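Local coordinates for uncharacterized protein (Plasmodium falciparum, PDB 1ZSO), which is a CXXC-motif protein of the UPF0587 family that probably binds zinc, at the interface of chains A and B. Sequence-based numbering; all coordinates share one arbitrary frame. Chains: chain A/B, hypothetical protein.

Contacts 1 and 2 are neighbouring patches of one two-fold symmetric interface between identical chains, with their C-alpha centres about 14 Å apart. They share no residue, but strand 50-52 runs through both: A:Ile50 and B:Ile50 belong to contact 2 and A:Gln51 to contact 1. Contact 2 pairs the same segment, 47-50, from both chains. Contact 1 sets A:Leu33, A:Gln51 and A:Arg53 against strand 69-71 and nearby loops of chain B, and its twin has the chains exchanged. Together they could hold a dimer, although the deposited assembly alone does not prove that the pair is biological.

Contact 1: the interface of chains A and B. Residues chain A 33, 51, 53, 122; chain B 59, 61, 70-72, 79.
The apolar centre of this patch is A:Leu33 against B:Lys72 and B:Tyr79. A:Leu33 has CG anti to the backbone N (chi1 -175°). Its CD2 methyl meets the aliphatic chain of B:Lys72 obliquely. The contact is tight, with A:Leu33 CD2 3.5 Å from B:Lys72 CD. The same methyl points tip to tip toward the phenol end of B:Tyr79, 3.8 Å from B:Tyr79 OH. Next to it, A:Arg53 extends from CG to NE and brings its guanidinium to the tip of the B:Tyr79 ring. The planes are 63° apart. The guanidinium turns an edge to the ring, and its NH2 stands above the ring plane at the CE2-CZ rim, so the two are not stacked in parallel. B:Tyr79 CE2 lies at the guanidinium edge, in its plane. The modelled NH2 approach is too short to carry weight. A:Arg53 NH2 also lies 2.8 Å from the phenol oxygen B:Tyr79 OH, a possible hydrogen bond, but from above the ring and within the same overlap. B:Pro61 crosses obliquely. Its CD lies over one guanidinium face near the rim, and B:Pro61 CG is 3.7 Å from A:Arg53 CZ. The selenomethionine B:Met70 crosses A:Arg53 at about a right angle, and its CE methyl lies 3.4 Å from A:Arg53 NH1. At the polar rim, the A:Gln51 amide pairs with the backbone of B:Lys72. B:Lys72 N donates to A:Gln51 OE1 at 2.9 Å, nearly straight and on a lone pair in the carbonyl plane. A:Gln51 NE2 donates back to B:Lys72 O at 3.2 Å. Here the donor sits above the carbonyl plane, while the acceptor stays near the amide plane of A:Gln51. The two bonds fix the rotation of the amide. A weak bond from A:Leu33 N to A:Asn122 OD1 may steady the leucine. This interface patch joins side-chain packing to backbone recognition and could help hold the two copies together, if the dimer is biological.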
ATOM      1  N   LEU A  33       0.852 -12.706  -1.412  1.00 24.28           N
ATOM      2  CA  LEU A  33       0.063 -11.501  -1.267  1.00 24.48           C
ATOM      3  C   LEU A  33      -0.931 -11.615  -0.132  1.00 24.22           C
ATOM      4  O   LEU A  33      -1.913 -12.355  -0.216  1.00 22.12           O
ATOM      5  CB  LEU A  33      -0.661 -11.163  -2.573  1.00 24.26           C
ATOM      6  CG  LEU A  33      -1.445  -9.858  -2.645  1.00 25.63           C
ATOM      7  CD1 LEU A  33      -0.547  -8.651  -2.519  1.00 25.45           C
ATOM      8  CD2 LEU A  33      -2.194  -9.813  -4.013  1.00 26.58           C
ATOM      9  N   GLN A  51      -3.674  -4.910   0.596  1.00 25.61           N
ATOM     10  CA  GLN A  51      -2.797  -5.885  -0.007  1.00 26.89           C
ATOM     11  C   GLN A  51      -1.387  -5.539   0.372  1.00 26.17           C
ATOM     12  O   GLN A  51      -0.979  -4.385   0.230  1.00 24.01           O
ATOM     13  CB  GLN A  51      -2.942  -5.844  -1.526  1.00 25.82           C
ATOM     14  CG  GLN A  51      -4.321  -6.360  -2.007  1.00 27.84           C
ATOM     15  CD  GLN A  51      -4.519  -6.191  -3.493  1.00 27.34           C
ATOM     16  OE1 GLN A  51      -3.612  -5.803  -4.186  1.00 26.88           O
ATOM     17  NE2 GLN A  51      -5.698  -6.531  -3.990  1.00 23.92           N
ATOM     18  N   ARG A  53       2.885  -7.557   0.857  1.00 24.76           N
ATOM     19  CA  ARG A  53       3.818  -8.625   1.114  1.00 25.46           C
ATOM     20  C   ARG A  53       4.628  -8.315   2.337  1.00 25.74           C
ATOM     21  O   ARG A  53       4.795  -7.150   2.692  1.00 27.14           O
ATOM     22  CB  ARG A  53       4.774  -8.808  -0.058  1.00 25.18           C
ATOM     23  CG  ARG A  53       4.023  -9.048  -1.285  1.00 29.63           C
ATOM     24  CD  ARG A  53       4.822  -9.025  -2.487  1.00 35.70           C
ATOM     25  NE  ARG A  53       3.968  -9.538  -3.545  1.00 40.67           N
ATOM     26  CZ  ARG A  53       3.018  -8.816  -4.118  1.00 45.46           C
ATOM     27  NH1 ARG A  53       2.785  -7.549  -3.708  1.00 51.21           N
ATOM     28  NH2 ARG A  53       2.288  -9.359  -5.073  1.00 42.55           N
ATOM     29  N   ASN A 122      -0.978 -17.359  -4.832  1.00 33.40           N
ATOM     30  CA  ASN A 122       0.415 -17.704  -4.955  1.00 35.44           C
ATOM     31  C   ASN A 122       1.002 -18.520  -3.768  1.00 33.91           C
ATOM     32  O   ASN A 122       2.141 -18.378  -3.367  1.00 31.00           O
ATOM     33  CB  ASN A 122       1.259 -16.511  -5.489  1.00 36.79           C
ATOM     34  CG  ASN A 122       1.292 -15.268  -4.563  1.00 40.07           C
ATOM     35  OD1 ASN A 122       0.302 -14.818  -3.934  1.00 40.13           O
ATOM     36  ND2 ASN A 122       2.469 -14.654  -4.555  1.00 44.85           N
TER
ATOM     37  N   GLU B  59       8.416  -4.625  -3.750  1.00 27.42           N
ATOM     38  CA  GLU B  59       9.053  -5.457  -4.743  1.00 28.89           C
ATOM     39  C   GLU B  59       7.963  -6.028  -5.645  1.00 29.59           C
ATOM     40  O   GLU B  59       7.025  -6.632  -5.168  1.00 29.15           O
ATOM     41  CB  GLU B  59       9.833  -6.569  -4.061  1.00 29.87           C
ATOM     42  CG  GLU B  59      10.956  -6.078  -3.167  1.00 35.21           C
ATOM     43  CD  GLU B  59      12.258  -5.732  -3.934  1.00 43.69           C
ATOM     44  OE1 GLU B  59      12.397  -6.093  -5.144  1.00 45.10           O
ATOM     45  OE2 GLU B  59      13.154  -5.101  -3.301  1.00 47.40           O
ATOM     46  N   PRO B  61       6.431  -8.593  -8.270  1.00 32.68           N
ATOM     47  CA  PRO B  61       6.581  -9.998  -8.689  1.00 33.99           C
ATOM     48  C   PRO B  61       6.887 -10.131 -10.188  1.00 35.34           C
ATOM     49  O   PRO B  61       6.383  -9.362 -11.006  1.00 35.82           O
ATOM     50  CB  PRO B  61       5.236 -10.636  -8.328  1.00 33.15           C
ATOM     51  CG  PRO B  61       4.592  -9.671  -7.356  1.00 34.51           C
ATOM     52  CD  PRO B  61       5.074  -8.300  -7.769  1.00 33.05           C
HETATM   53  N   MSE B  70       1.208  -0.451  -5.237  1.00 32.14           N
HETATM   54  CA  MSE B  70       0.772  -1.570  -6.062  1.00 37.09           C
HETATM   55  C   MSE B  70      -0.654  -2.066  -5.736  1.00 32.14           C
HETATM   56  O   MSE B  70      -1.136  -1.966  -4.608  1.00 31.00           O
HETATM   57  CB  MSE B  70       1.679  -2.776  -5.858  1.00 35.59           C
HETATM   58  CG  MSE B  70       2.955  -2.807  -6.639  1.00 43.60           C
HETATM   59 SE   MSE B  70       3.521  -4.752  -6.673  1.00 55.05          SE
HETATM   60  CE  MSE B  70       4.344  -4.833  -4.946  1.00 51.17           C
ATOM     61  N   ILE B  71      -1.297  -2.647  -6.741  1.00 30.36           N
ATOM     62  CA  ILE B  71      -2.590  -3.239  -6.562  1.00 28.14           C
ATOM     63  C   ILE B  71      -2.739  -4.378  -7.565  1.00 28.61           C
ATOM     64  O   ILE B  71      -2.282  -4.285  -8.695  1.00 27.56           O
ATOM     65  CB  ILE B  71      -3.712  -2.160  -6.635  1.00 27.42           C
ATOM     66  CG1 ILE B  71      -5.079  -2.744  -6.301  1.00 25.90           C
ATOM     67  CG2 ILE B  71      -3.790  -1.450  -7.995  1.00 26.96           C
ATOM     68  CD1 ILE B  71      -6.097  -1.642  -6.085  1.00 26.93           C
ATOM     69  N   LYS B  72      -3.326  -5.473  -7.103  1.00 28.45           N
ATOM     70  CA  LYS B  72      -3.725  -6.567  -7.941  1.00 30.36           C
ATOM     71  C   LYS B  72      -5.257  -6.442  -8.043  1.00 30.69           C
ATOM     72  O   LYS B  72      -6.015  -6.801  -7.124  1.00 28.79           O
ATOM     73  CB  LYS B  72      -3.276  -7.891  -7.327  1.00 31.35           C
ATOM     74  CG  LYS B  72      -3.678  -9.144  -8.078  1.00 32.57           C
ATOM     75  CD  LYS B  72      -3.149 -10.352  -7.335  1.00 33.11           C
ATOM     76  CE  LYS B  72      -2.975 -11.572  -8.238  1.00 32.15           C
ATOM     77  NZ  LYS B  72      -4.293 -12.224  -8.533  1.00 35.68           N
ATOM     78  N   TYR B  79      -0.165  -7.317 -11.823  1.00 28.06           N
ATOM     79  CA  TYR B  79       0.056  -6.350 -10.758  1.00 29.90           C
ATOM     80  C   TYR B  79       0.199  -4.954 -11.362  1.00 29.71           C
ATOM     81  O   TYR B  79       0.890  -4.771 -12.362  1.00 31.40           O
ATOM     82  CB  TYR B  79       1.298  -6.700  -9.943  1.00 31.40           C
ATOM     83  CG  TYR B  79       1.091  -7.869  -8.984  1.00 33.04           C
ATOM     84  CD1 TYR B  79       1.268  -9.187  -9.411  1.00 36.65           C
ATOM     85  CD2 TYR B  79       0.699  -7.651  -7.642  1.00 37.13           C
ATOM     86  CE1 TYR B  79       1.065 -10.286  -8.528  1.00 36.97           C
ATOM     87  CE2 TYR B  79       0.496  -8.723  -6.749  1.00 35.80           C
ATOM     88  CZ  TYR B  79       0.674 -10.046  -7.188  1.00 37.16           C
ATOM     89  OH  TYR B  79       0.512 -11.132  -6.286  1.00 36.55           O
TER

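Contact 2: the interface of chains A and B. Residues chain A 47-50; chain B 47-50.
This is a symmetric arginine pair between two copies of a UPF0587-family protein, within strand 46-48 of each chain. In A:Arg47, CB starts a chain whose CG is anti to the backbone N (chi1 -174°). The chain then bends at CG (chi2 89°), which turns CD and NE toward chain B. A:Arg47 NE lies 3.7 Å from B:Arg47 NH2. The two guanidinium groups meet tip to tip and stack with their planes 26° apart. They are offset: A:Arg47 NH2 stands over the B:Arg47 guanidinium near its rim, with A:Arg47 CZ 3.9 Å from B:Arg47 CZ. At the tip, A:Arg47 grips the backbone carbonyl of B:Asp48 end-on. A:Arg47 NH1 donates to B:Asp48 O at 2.9 Å, nearly along the C=O axis. A:Arg47 NH2 donates to B:Asp48 O at 3.0 Å, in the carbonyl plane. That oxygen lies close to the guanidinium plane, so the two bonds hold the A:Arg47 guanidinium in its rotation. The return grip is less even. B:Arg47 NH1 donates to A:Asp48 O at 2.6 Å from above the carbonyl plane, and the bond from B:Arg47 NH2 to that oxygen is weak. The like charges of the stacked pair may be offset by these carbonyl bonds. The carboxylates stand farther away, with A:Arg47 NH1 7.0 Å from B:Asp48 OD2, and could lend only long-range compensation.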
ATOM      1  N   ARG A  47     -11.440  -0.545   5.992  1.00 24.33           N
ATOM      2  CA  ARG A  47     -10.856  -0.544   4.677  1.00 26.08           C
ATOM      3  C   ARG A  47     -10.821  -1.999   4.226  1.00 25.40           C
ATOM      4  O   ARG A  47     -10.330  -2.883   4.948  1.00 26.16           O
ATOM      5  CB  ARG A  47      -9.443   0.040   4.765  1.00 27.43           C
ATOM      6  CG  ARG A  47      -8.734   0.238   3.473  1.00 30.08           C
ATOM      7  CD  ARG A  47      -8.968   1.527   2.879  1.00 35.34           C
ATOM      8  NE  ARG A  47      -8.156   1.679   1.657  1.00 37.53           N
ATOM      9  CZ  ARG A  47      -8.519   2.433   0.623  1.00 33.58           C
ATOM     10  NH1 ARG A  47      -9.668   3.048   0.642  1.00 31.39           N
ATOM     11  NH2 ARG A  47      -7.761   2.541  -0.446  1.00 37.29           N
ATOM     12  N   ASP A  48     -11.381  -2.235   3.063  1.00 25.02           N
ATOM     13  CA  ASP A  48     -11.469  -3.581   2.478  1.00 26.26           C
ATOM     14  C   ASP A  48     -10.380  -3.777   1.484  1.00 25.38           C
ATOM     15  O   ASP A  48      -9.894  -2.798   0.878  1.00 22.93           O
ATOM     16  CB  ASP A  48     -12.808  -3.795   1.746  1.00 26.40           C
ATOM     17  CG  ASP A  48     -14.001  -3.766   2.680  1.00 29.73           C
ATOM     18  OD1 ASP A  48     -13.822  -3.631   3.890  1.00 38.61           O
ATOM     19  OD2 ASP A  48     -15.131  -3.972   2.215  1.00 36.11           O
ATOM     20  N   ASN A  49      -9.990  -5.043   1.346  1.00 24.94           N
ATOM     21  CA  ASN A  49      -9.090  -5.486   0.308  1.00 26.22           C
ATOM     22  C   ASN A  49      -7.738  -4.719   0.301  1.00 26.16           C
ATOM     23  O   ASN A  49      -7.235  -4.367  -0.747  1.00 25.02           O
ATOM     24  CB  ASN A  49      -9.809  -5.402  -1.060  1.00 27.46           C
ATOM     25  CG  ASN A  49      -9.150  -6.274  -2.152  1.00 32.76           C
ATOM     26  OD1 ASN A  49      -8.372  -7.181  -1.878  1.00 39.98           O
ATOM     27  ND2 ASN A  49      -9.501  -6.003  -3.408  1.00 40.74           N
ATOM     28  N   ILE A  50      -7.132  -4.496   1.468  1.00 27.36           N
ATOM     29  CA  ILE A  50      -5.737  -4.018   1.509  1.00 27.55           C
ATOM     30  C   ILE A  50      -4.864  -5.218   1.130  1.00 28.77           C
ATOM     31  O   ILE A  50      -5.274  -6.385   1.352  1.00 26.04           O
ATOM     32  CB  ILE A  50      -5.304  -3.511   2.886  1.00 28.33           C
ATOM     33  CG1 ILE A  50      -5.509  -4.602   3.943  1.00 29.99           C
ATOM     34  CG2 ILE A  50      -6.186  -2.335   3.312  1.00 31.21           C
ATOM     35  CD1 ILE A  50      -4.402  -4.805   4.949  1.00 31.66           C
TER
ATOM     36  N   ARG B  47     -10.503   2.592  -6.860  1.00 30.96           N
ATOM     37  CA  ARG B  47     -10.106   2.540  -5.462  1.00 31.48           C
ATOM     38  C   ARG B  47      -9.924   3.990  -4.978  1.00 30.80           C
ATOM     39  O   ARG B  47      -9.178   4.744  -5.596  1.00 30.48           O
ATOM     40  CB  ARG B  47      -8.825   1.730  -5.375  1.00 32.28           C
ATOM     41  CG  ARG B  47      -8.324   1.433  -4.005  1.00 36.68           C
ATOM     42  CD  ARG B  47      -9.023   0.198  -3.391  1.00 42.61           C
ATOM     43  NE  ARG B  47      -8.161  -0.366  -2.352  1.00 44.26           N
ATOM     44  CZ  ARG B  47      -8.597  -0.969  -1.253  1.00 47.02           C
ATOM     45  NH1 ARG B  47      -9.910  -1.080  -1.007  1.00 40.26           N
ATOM     46  NH2 ARG B  47      -7.704  -1.431  -0.379  1.00 47.58           N
ATOM     47  N   ASP B  48     -10.648   4.385  -3.931  1.00 29.65           N
ATOM     48  CA  ASP B  48     -10.551   5.741  -3.387  1.00 32.29           C
ATOM     49  C   ASP B  48      -9.505   5.838  -2.300  1.00 32.41           C
ATOM     50  O   ASP B  48      -9.316   4.901  -1.529  1.00 30.84           O
ATOM     51  CB  ASP B  48     -11.860   6.195  -2.742  1.00 32.31           C
ATOM     52  CG  ASP B  48     -12.965   6.434  -3.753  1.00 35.43           C
ATOM     53  OD1 ASP B  48     -12.683   6.327  -4.970  1.00 35.25           O
ATOM     54  OD2 ASP B  48     -14.122   6.698  -3.308  1.00 42.03           O
ATOM     55  N   ASN B  49      -8.850   6.990  -2.236  1.00 32.68           N
ATOM     56  CA  ASN B  49      -8.027   7.336  -1.078  1.00 32.26           C
ATOM     57  C   ASN B  49      -6.911   6.335  -0.865  1.00 31.69           C
ATOM     58  O   ASN B  49      -6.752   5.792   0.238  1.00 30.93           O
ATOM     59  CB  ASN B  49      -8.909   7.377   0.173  1.00 32.84           C
ATOM     60  CG  ASN B  49      -8.169   7.957   1.413  1.00 39.35           C
ATOM     61  OD1 ASN B  49      -7.511   9.006   1.344  1.00 44.01           O
ATOM     62  ND2 ASN B  49      -8.296   7.268   2.551  1.00 44.05           N
ATOM     63  N   ILE B  50      -6.167   6.030  -1.926  1.00 30.13           N
ATOM     64  CA  ILE B  50      -4.992   5.254  -1.733  1.00 29.33           C
ATOM     65  C   ILE B  50      -4.000   6.229  -1.194  1.00 29.44           C
ATOM     66  O   ILE B  50      -4.080   7.452  -1.478  1.00 28.68           O
ATOM     67  CB  ILE B  50      -4.442   4.604  -3.006  1.00 30.39           C
ATOM     68  CG1 ILE B  50      -3.995   5.659  -4.025  1.00 29.97           C
ATOM     69  CG2 ILE B  50      -5.460   3.681  -3.583  1.00 29.34           C
ATOM     70  CD1 ILE B  50      -3.023   5.154  -4.961  1.00 32.87           C
TER